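Long-range contact in CDP-4-keto-6-deoxy-D-glucose-3-dehydrase (Yersinia pseudotuberculosis, PDB 3BB8), which probably removes the C3 hydroxyl of CDP-4-keto-6-deoxy-D-glucose with a pyridoxal 5'-phosphate cofactor, in a pathway of lipopolysaccharide sugar biosynthesis: residues A[312-324]-A[412-426]. The protein carries 1 engineered substitution. Sequence-based numbering, arbitrary orientation.
Sequences KRKANFKYLKDAL and GIYPGLTHDHLDYVV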
loop_
_atom_site.group_PDB
_atom_site.type_symbol
_atom_site.label_atom_id
_atom_site.label_comp_id
_atom_site.label_asym_id
_atom_site.label_seq_id
_atom_site.Cartn_x
_atom_site.Cartn_y
_atom_site.Cartn_z
ATOM N N LYS A 312 -6.776 1.239 -29.647
ATOM C CA LYS A 312 -7.323 -0.100 -29.826
ATOM C C LYS A 312 -8.631 -0.304 -29.053
ATOM O O LYS A 312 -9.565 -0.924 -29.558
ATOM C CB LYS A 312 -6.289 -1.140 -29.384
ATOM C CG LYS A 312 -6.720 -2.584 -29.577
ATOM C CD LYS A 312 -7.034 -2.884 -31.035
ATOM C CE LYS A 312 -7.430 -4.343 -31.220
ATOM N NZ LYS A 312 -7.889 -4.635 -32.614
ATOM N N ARG A 313 -8.701 0.214 -27.831
ATOM C CA ARG A 313 -9.911 0.075 -27.031
ATOM C C ARG A 313 -11.067 0.798 -27.704
ATOM O O ARG A 313 -12.192 0.304 -27.714
ATOM C CB ARG A 313 -9.691 0.623 -25.611
ATOM C CG ARG A 313 -8.805 -0.275 -24.756
ATOM C CD ARG A 313 -8.329 0.414 -23.484
ATOM N NE ARG A 313 -7.682 -0.548 -22.599
ATOM C CZ ARG A 313 -8.332 -1.391 -21.799
ATOM N NH1 ARG A 313 -9.662 -1.387 -21.759
ATOM N NH2 ARG A 313 -7.652 -2.260 -21.059
ATOM N N LYS A 314 -10.794 1.969 -28.268
ATOM C CA LYS A 314 -11.845 2.719 -28.944
ATOM C C LYS A 314 -12.324 1.942 -30.173
ATOM O O LYS A 314 -13.517 1.906 -30.471
ATOM C CB LYS A 314 -11.328 4.090 -29.371
ATOM C CG LYS A 314 -11.011 5.017 -28.219
ATOM C CD LYS A 314 -10.518 6.357 -28.735
ATOM C CE LYS A 314 -10.219 7.310 -27.602
ATOM N NZ LYS A 314 -9.589 8.561 -28.099
ATOM N N ALA A 315 -11.378 1.317 -30.869
ATOM C CA ALA A 315 -11.667 0.538 -32.066
ATOM C C ALA A 315 -12.584 -0.634 -31.736
ATOM O O ALA A 315 -13.673 -0.763 -32.296
ATOM C CB ALA A 315 -10.361 0.027 -32.681
ATOM N N ASN A 316 -12.132 -1.488 -30.824
ATOM C CA ASN A 316 -12.905 -2.648 -30.406
ATOM C C ASN A 316 -14.302 -2.253 -29.936
ATOM O O ASN A 316 -15.262 -2.986 -30.155
ATOM C CB ASN A 316 -12.172 -3.393 -29.291
ATOM C CG ASN A 316 -10.942 -4.121 -29.794
ATOM O OD1 ASN A 316 -10.251 -4.800 -29.032
ATOM N ND2 ASN A 316 -10.666 -3.989 -31.085
ATOM N N PHE A 317 -14.416 -1.095 -29.297
ATOM C CA PHE A 317 -15.714 -0.629 -28.822
ATOM C C PHE A 317 -16.657 -0.348 -29.991
ATOM O O PHE A 317 -17.793 -0.822 -30.013
ATOM C CB PHE A 317 -15.561 0.651 -28.005
ATOM C CG PHE A 317 -16.869 1.242 -27.558
ATOM C CD1 PHE A 317 -17.447 0.859 -26.354
ATOM C CD2 PHE A 317 -17.524 2.191 -28.340
ATOM C CE1 PHE A 317 -18.649 1.410 -25.934
ATOM C CE2 PHE A 317 -18.732 2.748 -27.923
ATOM C CZ PHE A 317 -19.294 2.356 -26.714
ATOM N N LYS A 318 -16.179 0.449 -30.947
ATOM C CA LYS A 318 -16.971 0.820 -32.111
ATOM C C LYS A 318 -17.395 -0.432 -32.874
ATOM O O LYS A 318 -18.563 -0.598 -33.217
ATOM C CB LYS A 318 -16.154 1.738 -33.020
ATOM C CG LYS A 318 -16.967 2.442 -34.091
ATOM C CD LYS A 318 -16.129 3.495 -34.794
ATOM C CE LYS A 318 -16.981 4.404 -35.666
ATOM N NZ LYS A 318 -16.168 5.515 -36.249
ATOM N N TYR A 319 -16.435 -1.313 -33.117
ATOM C CA TYR A 319 -16.680 -2.554 -33.831
ATOM C C TYR A 319 -17.760 -3.371 -33.117
ATOM O O TYR A 319 -18.855 -3.570 -33.642
ATOM C CB TYR A 319 -15.379 -3.356 -33.910
ATOM C CG TYR A 319 -15.460 -4.604 -34.756
ATOM C CD1 TYR A 319 -15.596 -4.525 -36.145
ATOM C CD2 TYR A 319 -15.380 -5.867 -34.175
ATOM C CE1 TYR A 319 -15.644 -5.678 -36.933
ATOM C CE2 TYR A 319 -15.428 -7.023 -34.952
ATOM C CZ TYR A 319 -15.559 -6.922 -36.330
ATOM O OH TYR A 319 -15.594 -8.065 -37.100
ATOM N N LEU A 320 -17.442 -3.834 -31.913
ATOM C CA LEU A 320 -18.361 -4.636 -31.114
ATOM C C LEU A 320 -19.768 -4.058 -31.026
ATOM O O LEU A 320 -20.745 -4.782 -31.208
ATOM C CB LEU A 320 -17.802 -4.820 -29.703
ATOM C CG LEU A 320 -18.566 -5.770 -28.781
ATOM C CD1 LEU A 320 -18.636 -7.166 -29.413
ATOM C CD2 LEU A 320 -17.867 -5.823 -27.429
ATOM N N LYS A 321 -19.875 -2.760 -30.745
ATOM C CA LYS A 321 -21.185 -2.128 -30.627
ATOM C C LYS A 321 -21.952 -2.127 -31.946
ATOM O O LYS A 321 -23.175 -2.273 -31.964
ATOM C CB LYS A 321 -21.057 -0.685 -30.130
ATOM C CG LYS A 321 -22.411 -0.025 -29.911
ATOM C CD LYS A 321 -22.307 1.455 -29.623
ATOM C CE LYS A 321 -23.684 2.076 -29.492
ATOM N NZ LYS A 321 -23.622 3.543 -29.324
ATOM N N ASP A 322 -21.235 -1.934 -33.047
ATOM C CA ASP A 322 -21.862 -1.924 -34.362
ATOM C C ASP A 322 -22.452 -3.304 -34.610
ATOM O O ASP A 322 -23.622 -3.444 -34.952
ATOM C CB ASP A 322 -20.828 -1.606 -35.442
ATOM C CG ASP A 322 -21.417 -1.650 -36.837
ATOM O OD1 ASP A 322 -22.259 -0.780 -37.156
ATOM O OD2 ASP A 322 -21.046 -2.565 -37.607
ATOM N N ALA A 323 -21.622 -4.321 -34.423
ATOM C CA ALA A 323 -22.035 -5.696 -34.607
ATOM C C ALA A 323 -23.201 -6.097 -33.693
ATOM O O ALA A 323 -24.125 -6.793 -34.122
ATOM C CB ALA A 323 -20.856 -6.610 -34.366
ATOM N N LEU A 324 -23.155 -5.657 -32.440
ATOM C CA LEU A 324 -24.185 -5.979 -31.451
ATOM C C LEU A 324 -25.476 -5.181 -31.613
ATOM O O LEU A 324 -26.425 -5.352 -30.848
ATOM C CB LEU A 324 -23.628 -5.755 -30.042
ATOM C CG LEU A 324 -23.465 -6.951 -29.106
ATOM C CD1 LEU A 324 -23.009 -8.171 -29.863
ATOM C CD2 LEU A 324 -22.468 -6.579 -28.010
ATOM N N GLY A 412 -15.508 -7.630 -22.707
ATOM C CA GLY A 412 -14.122 -7.256 -22.920
ATOM C C GLY A 412 -13.901 -6.583 -24.259
ATOM O O GLY A 412 -14.289 -7.112 -25.302
ATOM N N ILE A 413 -13.273 -5.412 -24.231
ATOM C CA ILE A 413 -12.839 -4.744 -25.457
ATOM C C ILE A 413 -11.391 -4.268 -25.348
ATOM O O ILE A 413 -10.956 -3.385 -26.094
ATOM C CB ILE A 413 -13.767 -3.516 -25.704
ATOM C CG1 ILE A 413 -14.043 -2.772 -24.399
ATOM C CG2 ILE A 413 -15.049 -3.966 -26.393
ATOM C CD1 ILE A 413 -12.852 -2.004 -23.856
ATOM N N TYR A 414 -10.649 -4.870 -24.416
ATOM C CA TYR A 414 -9.253 -4.507 -24.187
ATOM C C TYR A 414 -8.335 -5.010 -25.312
ATOM O O TYR A 414 -8.659 -5.972 -26.013
ATOM C CB TYR A 414 -8.775 -5.023 -22.813
ATOM C CG TYR A 414 -8.480 -6.503 -22.740
ATOM C CD1 TYR A 414 -7.173 -6.967 -22.609
ATOM C CD2 TYR A 414 -9.505 -7.443 -22.811
ATOM C CE1 TYR A 414 -6.892 -8.333 -22.553
ATOM C CE2 TYR A 414 -9.238 -8.805 -22.754
ATOM C CZ TYR A 414 -7.936 -9.244 -22.626
ATOM O OH TYR A 414 -7.679 -10.597 -22.559
ATOM N N PRO A 415 -7.170 -4.356 -25.488
ATOM C CA PRO A 415 -6.146 -4.647 -26.501
ATOM C C PRO A 415 -5.802 -6.105 -26.777
ATOM O O PRO A 415 -5.285 -6.421 -27.848
ATOM C CB PRO A 415 -4.939 -3.862 -26.001
ATOM C CG PRO A 415 -5.580 -2.661 -25.370
ATOM C CD PRO A 415 -6.702 -3.290 -24.581
ATOM N N GLY A 416 -6.070 -6.989 -25.822
ATOM C CA GLY A 416 -5.755 -8.394 -26.024
ATOM C C GLY A 416 -6.792 -9.143 -26.848
ATOM O O GLY A 416 -6.682 -10.355 -27.046
ATOM N N LEU A 417 -7.794 -8.422 -27.342
ATOM C CA LEU A 417 -8.864 -9.030 -28.126
ATOM C C LEU A 417 -8.853 -8.634 -29.602
ATOM O O LEU A 417 -8.870 -7.445 -29.937
ATOM C CB LEU A 417 -10.220 -8.662 -27.506
ATOM C CG LEU A 417 -10.886 -9.617 -26.506
ATOM C CD1 LEU A 417 -9.866 -10.353 -25.667
ATOM C CD2 LEU A 417 -11.840 -8.816 -25.635
ATOM N N THR A 418 -8.833 -9.638 -30.480
ATOM C CA THR A 418 -8.840 -9.408 -31.927
ATOM C C THR A 418 -10.276 -9.418 -32.441
ATOM O O THR A 418 -11.211 -9.707 -31.693
ATOM C CB THR A 418 -8.071 -10.508 -32.695
ATOM O OG1 THR A 418 -8.719 -11.770 -32.502
ATOM C CG2 THR A 418 -6.632 -10.602 -32.209
ATOM N N HIS A 419 -10.447 -9.103 -33.719
ATOM C CA HIS A 419 -11.772 -9.098 -34.326
ATOM C C HIS A 419 -12.371 -10.501 -34.323
ATOM O O HIS A 419 -13.586 -10.661 -34.283
ATOM C CB HIS A 419 -11.700 -8.561 -35.755
ATOM C CG HIS A 419 -11.725 -7.070 -35.838
ATOM N ND1 HIS A 419 -11.162 -6.262 -34.874
ATOM C CD2 HIS A 419 -12.240 -6.236 -36.774
ATOM C CE1 HIS A 419 -11.332 -4.995 -35.211
ATOM N NE2 HIS A 419 -11.983 -4.952 -36.360
ATOM N N ASP A 420 -11.519 -11.520 -34.365
ATOM C CA ASP A 420 -12.019 -12.883 -34.347
ATOM C C ASP A 420 -12.601 -13.195 -32.978
ATOM O O ASP A 420 -13.536 -13.992 -32.856
ATOM C CB ASP A 420 -10.911 -13.872 -34.696
ATOM C CG ASP A 420 -10.645 -13.932 -36.187
ATOM O OD1 ASP A 420 -10.197 -12.917 -36.760
ATOM O OD2 ASP A 420 -10.899 -14.994 -36.790
ATOM N N HIS A 421 -12.037 -12.559 -31.953
ATOM C CA HIS A 421 -12.502 -12.719 -30.583
ATOM C C HIS A 421 -13.892 -12.101 -30.500
ATOM O O HIS A 421 -14.854 -12.748 -30.086
ATOM C CB HIS A 421 -11.573 -11.976 -29.610
ATOM C CG HIS A 421 -10.297 -12.697 -29.307
ATOM N ND1 HIS A 421 -10.251 -13.840 -28.537
ATOM C CD2 HIS A 421 -9.018 -12.437 -29.667
ATOM C CE1 HIS A 421 -9.000 -14.253 -28.435
ATOM N NE2 HIS A 421 -8.232 -13.420 -29.113
ATOM N N LEU A 422 -13.982 -10.841 -30.909
ATOM C CA LEU A 422 -15.232 -10.106 -30.865
ATOM C C LEU A 422 -16.332 -10.704 -31.731
ATOM O O LEU A 422 -17.482 -10.812 -31.292
ATOM C CB LEU A 422 -14.992 -8.649 -31.256
ATOM C CG LEU A 422 -14.003 -7.885 -30.367
ATOM C CD1 LEU A 422 -13.942 -6.429 -30.810
ATOM C CD2 LEU A 422 -14.432 -7.975 -28.909
ATOM N N ASP A 423 -15.992 -11.078 -32.962
ATOM C CA ASP A 423 -16.973 -11.670 -33.861
ATOM C C ASP A 423 -17.563 -12.908 -33.195
ATOM O O ASP A 423 -18.767 -13.152 -33.280
ATOM C CB ASP A 423 -16.318 -12.044 -35.198
ATOM C CG ASP A 423 -16.136 -10.845 -36.112
ATOM O OD1 ASP A 423 -15.243 -10.890 -36.984
ATOM O OD2 ASP A 423 -16.896 -9.860 -35.969
ATOM N N TYR A 424 -16.709 -13.677 -32.524
ATOM C CA TYR A 424 -17.162 -14.880 -31.845
ATOM C C TYR A 424 -18.158 -14.524 -30.748
ATOM O O TYR A 424 -19.175 -15.199 -30.581
ATOM C CB TYR A 424 -15.984 -15.633 -31.229
ATOM C CG TYR A 424 -16.423 -16.766 -30.330
ATOM C CD1 TYR A 424 -16.948 -17.943 -30.863
ATOM C CD2 TYR A 424 -16.367 -16.640 -28.944
ATOM C CE1 TYR A 424 -17.408 -18.967 -30.036
ATOM C CE2 TYR A 424 -16.825 -17.656 -28.108
ATOM C CZ TYR A 424 -17.343 -18.814 -28.661
ATOM O OH TYR A 424 -17.792 -19.819 -27.843
ATOM N N VAL A 425 -17.853 -13.471 -29.993
ATOM C CA VAL A 425 -18.731 -13.031 -28.923
ATOM C C VAL A 425 -20.086 -12.650 -29.505
ATOM O O VAL A 425 -21.129 -13.065 -28.997
ATOM C CB VAL A 425 -18.131 -11.816 -28.167
ATOM C CG1 VAL A 425 -19.190 -11.134 -27.314
ATOM C CG2 VAL A 425 -16.980 -12.281 -27.295
ATOM N N VAL A 426 -20.060 -11.856 -30.569
ATOM C CA VAL A 426 -21.282 -11.413 -31.227
ATOM C C VAL A 426 -22.158 -12.584 -31.684
ATOM O O VAL A 426 -23.380 -12.527 -31.568
ATOM C CB VAL A 426 -20.962 -10.511 -32.451
ATOM C CG1 VAL A 426 -22.194 -10.345 -33.325
ATOM C CG2 VAL A 426 -20.504 -9.146 -31.980
#
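Leu320 fills the tight side of this contact. Its two methyls diverge: CD2 lies 3.5 Å from Ile413 CG2, and CD1 lies 3.7 Å from Val426 CG2. The same Val426 methyl also meets Ala323 CB and Leu324 CD1, the latter at 3.4 Å. Phe347, on strand 347-351, touches Leu320, Leu324 and Ile413 and extends this apolar layer. Asn316 is buried next to it, with its CB against Leu422 CD1.

At the other end of the layer lies Arg313. Pro415 CD and Tyr414 CB cover one face of its guanidinium, with Pro415 CD 3.5 Å from Arg313 NE. The chain is extended from CG to NE, which carries the group along the loop. NH1 hydrogen-bonds to the backbone carbonyls of Trp344 and Phe345.

In this aspartate aminotransferase fold, the contact joins the end of the long helix 293-323 to helix 419-432 and the loop leading into it. The two helices run nearly parallel, their segment axes at 26° and 10.0 Å apart. The contact lies outside the cofactor pocket: the Arg313 side chain is about 11 Å from the bound pyridoxal phosphate.

The partly exposed side is more polar. Tyr319 and His419 stack face to face, offset, with centroids 3.8 Å apart and planes at 24°. The Tyr319 ring is swung across to helix 419-432 by its chi1 of -174°. Leu422 CD1 meets its edge. Tyr319 OH donates a hydrogen bond to Asp423 OD2, at 2.5 Å, a doubtfully short length. Lys312 runs alongside Pro415, its CG nearest Pro415 CA, and its CE approaches Leu417 O.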